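Local coordinates for protein putative tagatose-6-phosphate ketose/aldose isomerase (Escherichia coli, PDB 3C3J) that is a putative isomerase of the SIS family, carrying two alpha/beta SIS domains in one chain, at residues Asp294-Leu299 against Ser316-Ala321; Glu298-Arg301 against Arg307-Ala310. All coordinates share one frame; numbering follows the deposited sequence.

How the contacts relate
Within the second SIS domain, the chain leaves strand 276-281 and runs through helix 288-302. It then turns back into strand 307-312, where contact 2 closes the short connection between the helix and the second strand of a beta-alpha-beta unit. Continuing past the strand, it reaches helix 317-320, whose return to helix 288-302 is contact 1, a wider loop that encloses the smaller one. Their segments overlap at Glu298 and Leu299, and the centres of the two contacts are about 6 Å apart. Arg300 of contact 2 joins them, its NE donating to Ile318 O of contact 1.

Contact 1: Asp294-Leu299 against Ser316-Ala321; sequences DLLAEL and SDIVAA
Ile318 lays its CG2 methyl against Leu296 and Ala297 at the interface of two helices. The fold is that of a SIS domain, an alpha/beta arrangement with a five-stranded parallel sheet, and here the short helix 317-320 packs beside helix 288-302. The backbones approach most closely at Ala297 and Ile318, whose CA atoms are 5.8 Å apart, consistent with the small side chain of Ala297.

Apolar contacts centre on Ile318, which meets both Leu296 and Ala297. Its CG2 lies 3.8 Å from Leu296 CG, and the two longer side chains, Leu296 and Ile318, run past each other in opposite directions. The CG1 branch of Ile318 stands anti to the carbonyl carbon (chi1 -68°), and from there CD1 reaches Ala297 CB at 3.9 Å. Val319 adds a separate contact, its CG2 meeting Leu296 CD2. On the sheet side the same leucine touches Val308 and Ala310 of strand 307-312, bridging the short helix and the sheet.

The CG2 methyl of Ile318 also packs on the backbone of the long helix, 3.7 Å from Ala297 N.

Polar links belong to the short helix. Ile318 O accepts a hydrogen bond from Arg300 NE of helix 288-302. Ser316 occupies the N-cap position of helix 317-320, and its OG accepts from Val319 N at 3.3 Å with a nearly straight N-H...O angle of 167°.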
loop_
_atom_site.group_PDB
_atom_site.type_symbol
_atom_site.label_atom_id
_atom_site.label_comp_id
_atom_site.label_asym_id
_atom_site.label_seq_id
_atom_site.Cartn_x
_atom_site.Cartn_y
_atom_site.Cartn_z
ATOM N N ASP A 294 -17.211 -12.377 7.590
ATOM C CA ASP A 294 -18.313 -11.663 6.927
ATOM C C ASP A 294 -18.054 -11.404 5.450
ATOM O O ASP A 294 -18.950 -11.566 4.631
ATOM C CB ASP A 294 -18.563 -10.325 7.589
ATOM C CG ASP A 294 -19.143 -10.462 8.950
ATOM O OD1 ASP A 294 -19.661 -11.559 9.291
ATOM O OD2 ASP A 294 -19.088 -9.445 9.668
ATOM N N LEU A 295 -16.834 -11.008 5.113
ATOM C CA LEU A 295 -16.457 -10.846 3.717
ATOM C C LEU A 295 -16.446 -12.198 2.949
ATOM O O LEU A 295 -16.948 -12.293 1.816
ATOM C CB LEU A 295 -15.101 -10.111 3.552
ATOM C CG LEU A 295 -14.954 -10.106 2.008
ATOM C CD1 LEU A 295 -15.455 -8.866 1.329
ATOM C CD2 LEU A 295 -13.628 -10.606 1.480
ATOM N N LEU A 296 -15.881 -13.236 3.565
ATOM C CA LEU A 296 -15.917 -14.574 2.973
ATOM C C LEU A 296 -17.366 -14.986 2.657
ATOM O O LEU A 296 -17.672 -15.448 1.561
ATOM C CB LEU A 296 -15.301 -15.578 3.927
ATOM C CG LEU A 296 -15.144 -17.014 3.439
ATOM C CD1 LEU A 296 -14.389 -17.023 2.103
ATOM C CD2 LEU A 296 -14.414 -17.811 4.532
ATOM N N ALA A 297 -18.244 -14.787 3.628
ATOM C CA ALA A 297 -19.679 -15.107 3.445
ATOM C C ALA A 297 -20.273 -14.387 2.233
ATOM O O ALA A 297 -21.041 -14.960 1.445
ATOM C CB ALA A 297 -20.458 -14.751 4.702
ATOM N N GLU A 298 -19.929 -13.119 2.091
ATOM C CA GLU A 298 -20.391 -12.316 0.977
ATOM C C GLU A 298 -19.860 -12.838 -0.364
ATOM O O GLU A 298 -20.625 -12.963 -1.325
ATOM C CB GLU A 298 -19.974 -10.852 1.197
ATOM C CG GLU A 298 -20.287 -9.875 0.061
ATOM C CD GLU A 298 -19.923 -8.437 0.421
ATOM O OE1 GLU A 298 -20.089 -8.057 1.616
ATOM O OE2 GLU A 298 -19.455 -7.705 -0.490
ATOM N N LEU A 299 -18.569 -13.168 -0.431
ATOM C CA LEU A 299 -18.007 -13.734 -1.663
ATOM C C LEU A 299 -18.621 -15.094 -2.006
ATOM O O LEU A 299 -18.797 -15.407 -3.172
ATOM C CB LEU A 299 -16.477 -13.860 -1.559
ATOM C CG LEU A 299 -15.738 -12.524 -1.401
ATOM C CD1 LEU A 299 -14.230 -12.737 -1.525
ATOM C CD2 LEU A 299 -16.235 -11.465 -2.383
ATOM N N SER A 316 -15.439 -23.270 10.267
ATOM C CA SER A 316 -16.694 -22.701 10.725
ATOM C C SER A 316 -17.649 -22.954 9.587
ATOM O O SER A 316 -17.236 -23.408 8.520
ATOM C CB SER A 316 -16.573 -21.200 11.013
ATOM O OG SER A 316 -16.388 -20.455 9.819
ATOM N N ASP A 317 -18.921 -22.652 9.785
ATOM C CA ASP A 317 -19.875 -22.883 8.721
ATOM C C ASP A 317 -19.516 -22.100 7.467
ATOM O O ASP A 317 -19.527 -22.650 6.362
ATOM C CB ASP A 317 -21.287 -22.551 9.198
ATOM C CG ASP A 317 -21.866 -23.649 10.079
ATOM O OD1 ASP A 317 -21.674 -24.853 9.744
ATOM O OD2 ASP A 317 -22.510 -23.301 11.101
ATOM N N ILE A 318 -19.166 -20.835 7.645
ATOM C CA ILE A 318 -18.785 -19.987 6.522
ATOM C C ILE A 318 -17.547 -20.535 5.786
ATOM O O ILE A 318 -17.514 -20.616 4.546
ATOM C CB ILE A 318 -18.546 -18.525 6.983
ATOM C CG1 ILE A 318 -19.894 -17.911 7.426
ATOM C CG2 ILE A 318 -17.945 -17.706 5.838
ATOM C CD1 ILE A 318 -19.815 -16.559 8.128
ATOM N N VAL A 319 -16.536 -20.905 6.561
ATOM C CA VAL A 319 -15.287 -21.425 6.006
ATOM C C VAL A 319 -15.539 -22.757 5.294
ATOM O O VAL A 319 -15.044 -22.966 4.201
ATOM C CB VAL A 319 -14.230 -21.582 7.107
ATOM C CG1 VAL A 319 -13.077 -22.487 6.657
ATOM C CG2 VAL A 319 -13.743 -20.177 7.582
ATOM N N ALA A 320 -16.353 -23.621 5.902
ATOM C CA ALA A 320 -16.736 -24.927 5.308
ATOM C C ALA A 320 -17.758 -24.893 4.143
ATOM O O ALA A 320 -17.901 -25.885 3.432
ATOM C CB ALA A 320 -17.242 -25.873 6.420
ATOM N N ALA A 321 -18.446 -23.777 3.931
ATOM C CA ALA A 321 -19.473 -23.664 2.875
ATOM C C ALA A 321 -18.903 -23.499 1.462
ATOM O O ALA A 321 -19.624 -23.089 0.546
ATOM C CB ALA A 321 -20.397 -22.515 3.181
#

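Contact 2: Glu298-Arg301 against Arg307-Ala310; sequences ELRR and RVIA
Arg300 NH1 donates to Val308 O at 3.0 Å, the one hydrogen bond between helix 288-302 and strand 307-312 in this contact, with an N-H...O angle of 155°. The oxygen sits at the guanidinium edge, close to its plane, whereas the donor stands above the carbonyl plane, 49° out of it. A bend at chi2 (-145°) helps carry the long side chain over to the strand although its CB does not point there. NE donates to Ile318 O and NH2 to Pro323 O, with a weak bond from NH2 to Val319 O, so each guanidinium nitrogen has a carbonyl acceptor.

Beside the group, Ala310 CB packs obliquely, 3.7 Å from Arg300 NH2. The apolar contact is made by Val308, which points toward the helix and whose CG2 approaches Leu299 CB at 4.2 Å. Leu299 also rests on Val278 of the adjacent strand 276-281, as expected of a helix crossing over the sheet in a beta-alpha-beta unit.

Holding several main-chain oxygens with one cationic group probably fixes the guanidinium's rotation and ties the helix to the strand and to the chain that follows it, while the carbonyl dipoles would be expected to stabilise the positive charge.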
loop_
_atom_site.group_PDB
_atom_site.type_symbol
_atom_site.label_atom_id
_atom_site.label_comp_id
_atom_site.label_asym_id
_atom_site.label_seq_id
_atom_site.Cartn_x
_atom_site.Cartn_y
_atom_site.Cartn_z
ATOM N N GLU A 298 -19.929 -13.119 2.091
ATOM C CA GLU A 298 -20.391 -12.316 0.977
ATOM C C GLU A 298 -19.860 -12.838 -0.364
ATOM O O GLU A 298 -20.625 -12.963 -1.325
ATOM C CB GLU A 298 -19.974 -10.852 1.197
ATOM C CG GLU A 298 -20.287 -9.875 0.061
ATOM C CD GLU A 298 -19.923 -8.437 0.421
ATOM O OE1 GLU A 298 -20.089 -8.057 1.616
ATOM O OE2 GLU A 298 -19.455 -7.705 -0.490
ATOM N N LEU A 299 -18.569 -13.168 -0.431
ATOM C CA LEU A 299 -18.007 -13.734 -1.663
ATOM C C LEU A 299 -18.621 -15.094 -2.006
ATOM O O LEU A 299 -18.797 -15.407 -3.172
ATOM C CB LEU A 299 -16.477 -13.860 -1.559
ATOM C CG LEU A 299 -15.738 -12.524 -1.401
ATOM C CD1 LEU A 299 -14.230 -12.737 -1.525
ATOM C CD2 LEU A 299 -16.235 -11.465 -2.383
ATOM N N ARG A 300 -18.927 -15.891 -0.991
ATOM C CA ARG A 300 -19.514 -17.220 -1.192
ATOM C C ARG A 300 -20.958 -17.097 -1.690
ATOM O O ARG A 300 -21.374 -17.779 -2.645
ATOM C CB ARG A 300 -19.464 -18.034 0.103
ATOM C CG ARG A 300 -18.058 -18.553 0.477
ATOM C CD ARG A 300 -18.116 -19.914 1.137
ATOM N NE ARG A 300 -16.888 -20.345 1.791
ATOM C CZ ARG A 300 -15.773 -20.705 1.163
ATOM N NH1 ARG A 300 -15.677 -20.634 -0.155
ATOM N NH2 ARG A 300 -14.734 -21.130 1.872
ATOM N N ARG A 301 -21.693 -16.190 -1.067
ATOM C CA ARG A 301 -23.066 -15.892 -1.456
ATOM C C ARG A 301 -23.172 -15.306 -2.862
ATOM O O ARG A 301 -24.071 -15.685 -3.612
ATOM C CB ARG A 301 -23.684 -14.920 -0.454
ATOM C CG ARG A 301 -25.160 -15.001 -0.334
ATOM C CD ARG A 301 -25.806 -13.655 0.030
ATOM N NE ARG A 301 -25.067 -12.798 0.991
ATOM C CZ ARG A 301 -24.240 -11.779 0.671
ATOM N NH1 ARG A 301 -23.952 -11.465 -0.605
ATOM N NH2 ARG A 301 -23.668 -11.069 1.650
ATOM N N ARG A 307 -13.551 -19.507 -8.151
ATOM C CA ARG A 307 -13.323 -20.235 -6.901
ATOM C C ARG A 307 -12.973 -19.270 -5.773
ATOM O O ARG A 307 -12.223 -18.318 -6.004
ATOM C CB ARG A 307 -12.183 -21.254 -7.065
ATOM C CG ARG A 307 -12.152 -22.314 -5.969
ATOM C CD ARG A 307 -11.224 -23.473 -6.286
ATOM N NE ARG A 307 -11.613 -24.146 -7.530
ATOM C CZ ARG A 307 -10.870 -25.028 -8.198
ATOM N NH1 ARG A 307 -9.674 -25.398 -7.746
ATOM N NH2 ARG A 307 -11.333 -25.558 -9.334
ATOM N N VAL A 308 -13.511 -19.533 -4.579
ATOM C CA VAL A 308 -13.184 -18.797 -3.355
ATOM C C VAL A 308 -12.634 -19.802 -2.354
ATOM O O VAL A 308 -13.328 -20.744 -1.979
ATOM C CB VAL A 308 -14.384 -18.065 -2.738
ATOM C CG1 VAL A 308 -13.955 -17.282 -1.436
ATOM C CG2 VAL A 308 -15.029 -17.096 -3.766
ATOM N N ILE A 309 -11.375 -19.612 -1.939
ATOM C CA ILE A 309 -10.700 -20.513 -0.997
ATOM C C ILE A 309 -10.394 -19.740 0.282
ATOM O O ILE A 309 -9.772 -18.697 0.229
ATOM C CB ILE A 309 -9.367 -21.061 -1.572
ATOM C CG1 ILE A 309 -9.590 -21.833 -2.864
ATOM C CG2 ILE A 309 -8.620 -21.944 -0.569
ATOM C CD1 ILE A 309 -8.294 -22.341 -3.466
ATOM N N ALA A 310 -10.871 -20.254 1.408
ATOM C CA ALA A 310 -10.530 -19.753 2.729
ATOM C C ALA A 310 -9.433 -20.638 3.293
ATOM O O ALA A 310 -9.556 -21.876 3.285
ATOM C CB ALA A 310 -11.720 -19.796 3.637
#